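Local coordinates for putative serine phosphatase (Pseudomonas aeruginosa, PDB 6K4E), which probably removes phosphate from phosphoserine or phosphothreonine of partner proteins as a magnesium-dependent PP2C-type phosphatase in the SiaABC pathway that controls biofilm formation, at residues 109-114 with 171-176; 95-100 with 292-297. All blocks are in the same frame, centred on the assembly; numbering follows the deposited sequence.

Contact 1. Residues 109-114 with 171-176. With MG (magnesium ion), chain G; MG (magnesium ion), chain F.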
loop_
_atom_site.group_PDB
_atom_site.type_symbol
_atom_site.label_atom_id
_atom_site.label_comp_id
_atom_site.label_asym_id
_atom_site.label_seq_id
_atom_site.Cartn_x
_atom_site.Cartn_y
_atom_site.Cartn_z
ATOM N N GLY B 109 7.320 13.166 -10.816
ATOM C CA GLY B 109 8.186 12.914 -9.671
ATOM C C GLY B 109 8.653 11.489 -9.477
ATOM O O GLY B 109 8.188 10.585 -10.161
ATOM N N VAL B 110 9.614 11.293 -8.570
ATOM C CA VAL B 110 10.188 9.988 -8.211
ATOM C C VAL B 110 10.167 9.890 -6.703
ATOM O O VAL B 110 10.251 10.912 -6.012
ATOM C CB VAL B 110 11.623 9.722 -8.754
ATOM C CG1 VAL B 110 11.648 9.609 -10.275
ATOM C CG2 VAL B 110 12.640 10.750 -8.229
ATOM N N VAL B 111 10.052 8.670 -6.182
ATOM C CA VAL B 111 9.974 8.447 -4.733
ATOM C C VAL B 111 10.807 7.220 -4.418
ATOM O O VAL B 111 10.732 6.242 -5.147
ATOM C CB VAL B 111 8.497 8.269 -4.207
ATOM C CG1 VAL B 111 8.472 8.101 -2.700
ATOM C CG2 VAL B 111 7.582 9.426 -4.612
ATOM N N ASP B 112 11.581 7.265 -3.328
ATOM C CA ASP B 112 12.360 6.117 -2.856
ATOM C C ASP B 112 11.907 5.945 -1.426
ATOM O O ASP B 112 12.238 6.788 -0.583
ATOM C CB ASP B 112 13.888 6.403 -2.930
ATOM C CG ASP B 112 14.793 5.264 -2.452
ATOM O OD1 ASP B 112 14.260 4.263 -1.924
ATOM O OD2 ASP B 112 16.040 5.346 -2.673
ATOM N N CYS B 113 11.049 4.917 -1.176
ATOM C CA CYS B 113 10.519 4.576 0.145
ATOM C C CYS B 113 11.556 3.787 0.913
ATOM O O CYS B 113 12.320 3.061 0.295
ATOM C CB CYS B 113 9.232 3.766 0.014
ATOM S SG CYS B 113 7.890 4.627 -0.826
ATOM N N ALA B 114 11.504 3.826 2.250
ATOM C CA ALA B 114 12.410 3.065 3.115
ATOM C C ALA B 114 12.420 1.596 2.717
ATOM O O ALA B 114 11.363 1.007 2.504
ATOM C CB ALA B 114 11.998 3.214 4.558
ATOM N N MET B 171 10.949 8.467 3.558
ATOM C CA MET B 171 11.050 8.362 2.112
ATOM C C MET B 171 11.642 9.587 1.478
ATOM O O MET B 171 11.478 10.699 1.978
ATOM C CB MET B 171 9.703 7.999 1.467
ATOM C CG MET B 171 8.632 9.062 1.588
ATOM S SD MET B 171 7.031 8.605 0.885
ATOM C CE MET B 171 6.688 7.205 1.862
ATOM N N ASP B 172 12.370 9.362 0.389
ATOM C CA ASP B 172 12.951 10.415 -0.415
ATOM C C ASP B 172 11.976 10.651 -1.544
ATOM O O ASP B 172 11.306 9.713 -1.952
ATOM C CB ASP B 172 14.293 9.960 -0.993
ATOM C CG ASP B 172 15.325 9.552 0.039
ATOM O OD1 ASP B 172 15.176 9.963 1.218
ATOM O OD2 ASP B 172 16.334 8.888 -0.355
ATOM N N ALA B 173 11.871 11.888 -2.024
ATOM C CA ALA B 173 11.024 12.271 -3.150
ATOM C C ALA B 173 11.487 13.548 -3.800
ATOM O O ALA B 173 12.015 14.431 -3.135
ATOM C CB ALA B 173 9.555 12.383 -2.748
ATOM N N GLY B 174 11.347 13.595 -5.111
ATOM C CA GLY B 174 11.658 14.761 -5.919
ATOM C C GLY B 174 10.423 14.981 -6.758
ATOM O O GLY B 174 10.031 14.079 -7.494
ATOM N N LEU B 175 9.758 16.119 -6.580
ATOM C CA LEU B 175 8.530 16.464 -7.293
ATOM C C LEU B 175 8.708 17.731 -8.066
ATOM O O LEU B 175 9.191 18.712 -7.521
ATOM C CB LEU B 175 7.381 16.686 -6.309
ATOM C CG LEU B 175 6.525 15.514 -5.944
ATOM C CD1 LEU B 175 5.519 15.950 -4.964
ATOM C CD2 LEU B 175 5.791 14.960 -7.163
ATOM N N VAL B 176 8.243 17.744 -9.309
ATOM C CA VAL B 176 8.371 18.901 -10.185
ATOM C C VAL B 176 7.033 19.294 -10.820
ATOM O O VAL B 176 6.379 18.455 -11.439
ATOM C CB VAL B 176 9.442 18.606 -11.275
ATOM C CG1 VAL B 176 9.520 19.721 -12.305
ATOM C CG2 VAL B 176 10.826 18.336 -10.674
HETATM MG MG MG G . 14.328 2.312 -0.822
HETATM MG MG MG F . 17.419 3.716 -2.790
HETATM O O HOH W 1 16.701 8.000 -3.506
HETATM O O HOH W 2 16.573 3.597 -4.901
HETATM O O HOH W 3 16.368 2.158 -1.834
HETATM O O HOH W 4 17.984 4.082 -0.838
HETATM O O HOH W 5 13.933 1.654 -2.858
HETATM O O HOH W 6 15.327 3.594 0.432
#
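D112 and D172 face each other across two antiparallel strands, and each gives and takes a backbone hydrogen bond of 2.8 Å, D112 N to D172 O and D172 N to D112 O. V110 and G174 form the next hydrogen-bonded pair, its two N-to-O distances, V110 N to G174 O and G174 N to V110 O, both 3.0 Å. Between the two pairs, V111 CA brings its hydrogen to D172 O.

Metal binding belongs to the face carrying D112. With its CG anti to the backbone N (chi1 180°), the carboxylate splits between two magnesium ions: OD1 lies 2.2 Å from one, which C113 O also binds, and OD2 2.1 Å from the other. D238 and D291 bind the second ion, G115 the first. Water 1 donates to D112 OD2 and D172 OD2 and so links the two carboxylates.

On the reverse face the contacts are apolar. M171 SD lies 3.9 Å from V111 CG1, and the bend at chi3 (60°) turns CE to C113 SG, while V111 CG2 meets A173 CB.

Helix 117-138 covers V111, C113 and M171, and helix 143-157 packs on M171 and L175; strands 95-101 and 184-190 flank the pair within the sheet.

Contact 2. Residues 95-100 with 292-297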
loop_
_atom_site.group_PDB
_atom_site.type_symbol
_atom_site.label_atom_id
_atom_site.label_comp_id
_atom_site.label_asym_id
_atom_site.label_seq_id
_atom_site.Cartn_x
_atom_site.Cartn_y
_atom_site.Cartn_z
ATOM N N ASP B 95 10.961 1.872 -4.865
ATOM C CA ASP B 95 10.998 3.033 -5.737
ATOM C C ASP B 95 9.793 3.054 -6.622
ATOM O O ASP B 95 9.410 2.009 -7.182
ATOM C CB ASP B 95 12.216 2.935 -6.677
ATOM C CG ASP B 95 13.555 3.506 -6.239
ATOM O OD1 ASP B 95 13.788 3.620 -5.015
ATOM O OD2 ASP B 95 14.421 3.703 -7.117
ATOM N N PHE B 96 9.272 4.254 -6.863
ATOM C CA PHE B 96 8.190 4.442 -7.832
ATOM C C PHE B 96 8.225 5.867 -8.365
ATOM O O PHE B 96 9.142 6.620 -8.063
ATOM C CB PHE B 96 6.792 3.989 -7.311
ATOM C CG PHE B 96 6.095 4.915 -6.338
ATOM C CD1 PHE B 96 6.533 5.027 -5.025
ATOM C CD2 PHE B 96 4.997 5.675 -6.738
ATOM C CE1 PHE B 96 5.868 5.863 -4.120
ATOM C CE2 PHE B 96 4.370 6.560 -5.845
ATOM C CZ PHE B 96 4.792 6.633 -4.544
ATOM N N TYR B 97 7.297 6.203 -9.227
ATOM C CA TYR B 97 7.255 7.511 -9.849
ATOM C C TYR B 97 5.817 7.900 -10.089
ATOM O O TYR B 97 4.922 7.041 -10.142
ATOM C CB TYR B 97 8.060 7.540 -11.154
ATOM C CG TYR B 97 7.803 6.377 -12.086
ATOM C CD1 TYR B 97 8.434 5.155 -11.891
ATOM C CD2 TYR B 97 7.017 6.532 -13.228
ATOM C CE1 TYR B 97 8.248 4.092 -12.775
ATOM C CE2 TYR B 97 6.823 5.472 -14.123
ATOM C CZ TYR B 97 7.432 4.254 -13.881
ATOM O OH TYR B 97 7.309 3.203 -14.740
ATOM N N VAL B 98 5.599 9.204 -10.158
ATOM C CA VAL B 98 4.266 9.760 -10.314
ATOM C C VAL B 98 4.257 10.660 -11.539
ATOM O O VAL B 98 5.299 11.109 -12.004
ATOM C CB VAL B 98 3.808 10.509 -9.016
ATOM C CG1 VAL B 98 3.594 9.531 -7.861
ATOM C CG2 VAL B 98 4.792 11.611 -8.600
ATOM N N TYR B 99 3.077 10.946 -12.029
ATOM C CA TYR B 99 2.863 11.829 -13.165
ATOM C C TYR B 99 1.398 12.198 -13.148
ATOM O O TYR B 99 0.557 11.338 -12.906
ATOM C CB TYR B 99 3.178 11.117 -14.487
ATOM C CG TYR B 99 2.840 11.972 -15.687
ATOM C CD1 TYR B 99 3.576 13.120 -15.982
ATOM C CD2 TYR B 99 1.809 11.622 -16.546
ATOM C CE1 TYR B 99 3.275 13.908 -17.087
ATOM C CE2 TYR B 99 1.500 12.407 -17.656
ATOM C CZ TYR B 99 2.240 13.550 -17.921
ATOM O OH TYR B 99 1.963 14.350 -18.993
ATOM N N ARG B 100 1.104 13.476 -13.378
ATOM C CA ARG B 100 -0.246 14.024 -13.449
ATOM C C ARG B 100 -0.274 15.154 -14.491
ATOM O O ARG B 100 0.257 16.235 -14.241
ATOM C CB ARG B 100 -0.690 14.523 -12.064
ATOM C CG ARG B 100 -2.111 15.126 -12.025
ATOM C CD ARG B 100 -3.217 14.084 -12.175
ATOM N NE ARG B 100 -3.241 13.165 -11.030
ATOM C CZ ARG B 100 -4.039 13.273 -9.977
ATOM N NH1 ARG B 100 -4.959 14.227 -9.927
ATOM N NH2 ARG B 100 -3.920 12.433 -8.965
ATOM N N ASP B 292 17.312 -0.401 -5.728
ATOM C CA ASP B 292 16.302 -0.155 -6.744
ATOM C C ASP B 292 16.774 1.048 -7.563
ATOM O O ASP B 292 17.288 2.028 -6.998
ATOM C CB ASP B 292 14.962 0.176 -6.072
ATOM C CG ASP B 292 14.424 -0.939 -5.234
ATOM O OD1 ASP B 292 14.444 -2.072 -5.697
ATOM O OD2 ASP B 292 13.964 -0.665 -4.110
ATOM N N ILE B 293 16.640 0.957 -8.878
ATOM C CA ILE B 293 17.037 2.025 -9.786
ATOM C C ILE B 293 15.785 2.668 -10.424
ATOM O O ILE B 293 14.845 1.967 -10.792
ATOM C CB ILE B 293 18.075 1.499 -10.840
ATOM C CG1 ILE B 293 19.399 1.094 -10.145
ATOM C CG2 ILE B 293 18.334 2.516 -11.969
ATOM C CD1 ILE B 293 20.306 0.151 -10.898
ATOM N N THR B 294 15.768 4.010 -10.498
ATOM C CA THR B 294 14.733 4.806 -11.153
ATOM C C THR B 294 15.348 6.062 -11.674
ATOM O O THR B 294 16.050 6.751 -10.943
ATOM C CB THR B 294 13.540 5.192 -10.248
ATOM O OG1 THR B 294 13.162 4.059 -9.489
ATOM C CG2 THR B 294 12.304 5.678 -11.080
ATOM N N ILE B 295 15.090 6.341 -12.958
ATOM C CA ILE B 295 15.436 7.588 -13.605
ATOM C C ILE B 295 14.216 7.990 -14.426
ATOM O O ILE B 295 13.842 7.284 -15.347
ATOM C CB ILE B 295 16.741 7.596 -14.460
ATOM C CG1 ILE B 295 17.964 7.182 -13.643
ATOM C CG2 ILE B 295 16.942 8.982 -15.132
ATOM C CD1 ILE B 295 19.306 7.353 -14.449
ATOM N N LEU B 296 13.616 9.125 -14.086
ATOM C CA LEU B 296 12.510 9.687 -14.837
ATOM C C LEU B 296 13.004 10.978 -15.454
ATOM O O LEU B 296 13.466 11.884 -14.754
ATOM C CB LEU B 296 11.261 9.894 -13.952
ATOM C CG LEU B 296 9.956 10.330 -14.637
ATOM C CD1 LEU B 296 9.727 9.612 -15.968
ATOM C CD2 LEU B 296 8.783 10.183 -13.697
ATOM N N SER B 297 13.011 11.004 -16.790
ATOM C CA SER B 297 13.502 12.148 -17.522
ATOM C C SER B 297 12.399 12.723 -18.333
ATOM O O SER B 297 11.515 11.991 -18.746
ATOM C CB SER B 297 14.686 11.761 -18.400
ATOM O OG SER B 297 15.183 12.849 -19.164
HETATM O O HOH W 2 16.573 3.597 -4.901
HETATM O O HOH W 5 13.933 1.654 -2.858
#
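D95 and T294 run antiparallel alongside one another, and T294 OG1 donates a 2.7 Å hydrogen bond to D95 OD2. The hydroxyl arrives on the anti side of the carboxylate, 16° out of its plane, and T237 holds the same oxygen. D292 also runs counter to D95, with its CB 3.6 Å from D95 CG and the two carboxylate planes turned 62° apart. The like charges of D95 OD1 and D292 OD2 stay 4.4 Å from each other, bridged by water 5, which donates to both; water 2 similarly joins D95 OD1 to D292 O. R89 N and G94 N fix the D292 carboxylate from the backbone.

Farther along, L296 lies crosswise to Y97, its CD2 3.7 Å from Y97 CB. T294 CG2 comes to Y97 CD1 at 4.0 Å, oblique to the ring, whose OH is hydrogen-bonded to D71 and whose edge-to-face partner is W86.

No backbone bonds join these strands: they belong to different sheets, with axes 7.3 Å apart and 17° from parallel. Such face-to-face packing is characteristic of the PP2C beta-sandwich, here with acidic side chains and waters 2 and 5, both magnesium ligands, at its metal-site end.

How the contacts relate
Both contacts are buried in the core, their centres 8 Å apart, but they hold the fold together in different ways. Contact 1 joins neighbours within one sheet through a backbone ladder; contact 2 spans the interior between that sheet and the other, relying on side chains and water. They share the sheet through adjacent strands 95-101 and 105-113, where V111 N to F96 O and G109 O to V98 N are probable hydrogen bonds, and L296 packs against G109. At the metal end, contact 1 supplies direct magnesium ligands, whereas contact 2 contributes second-shell acids that reach the ions through bound waters.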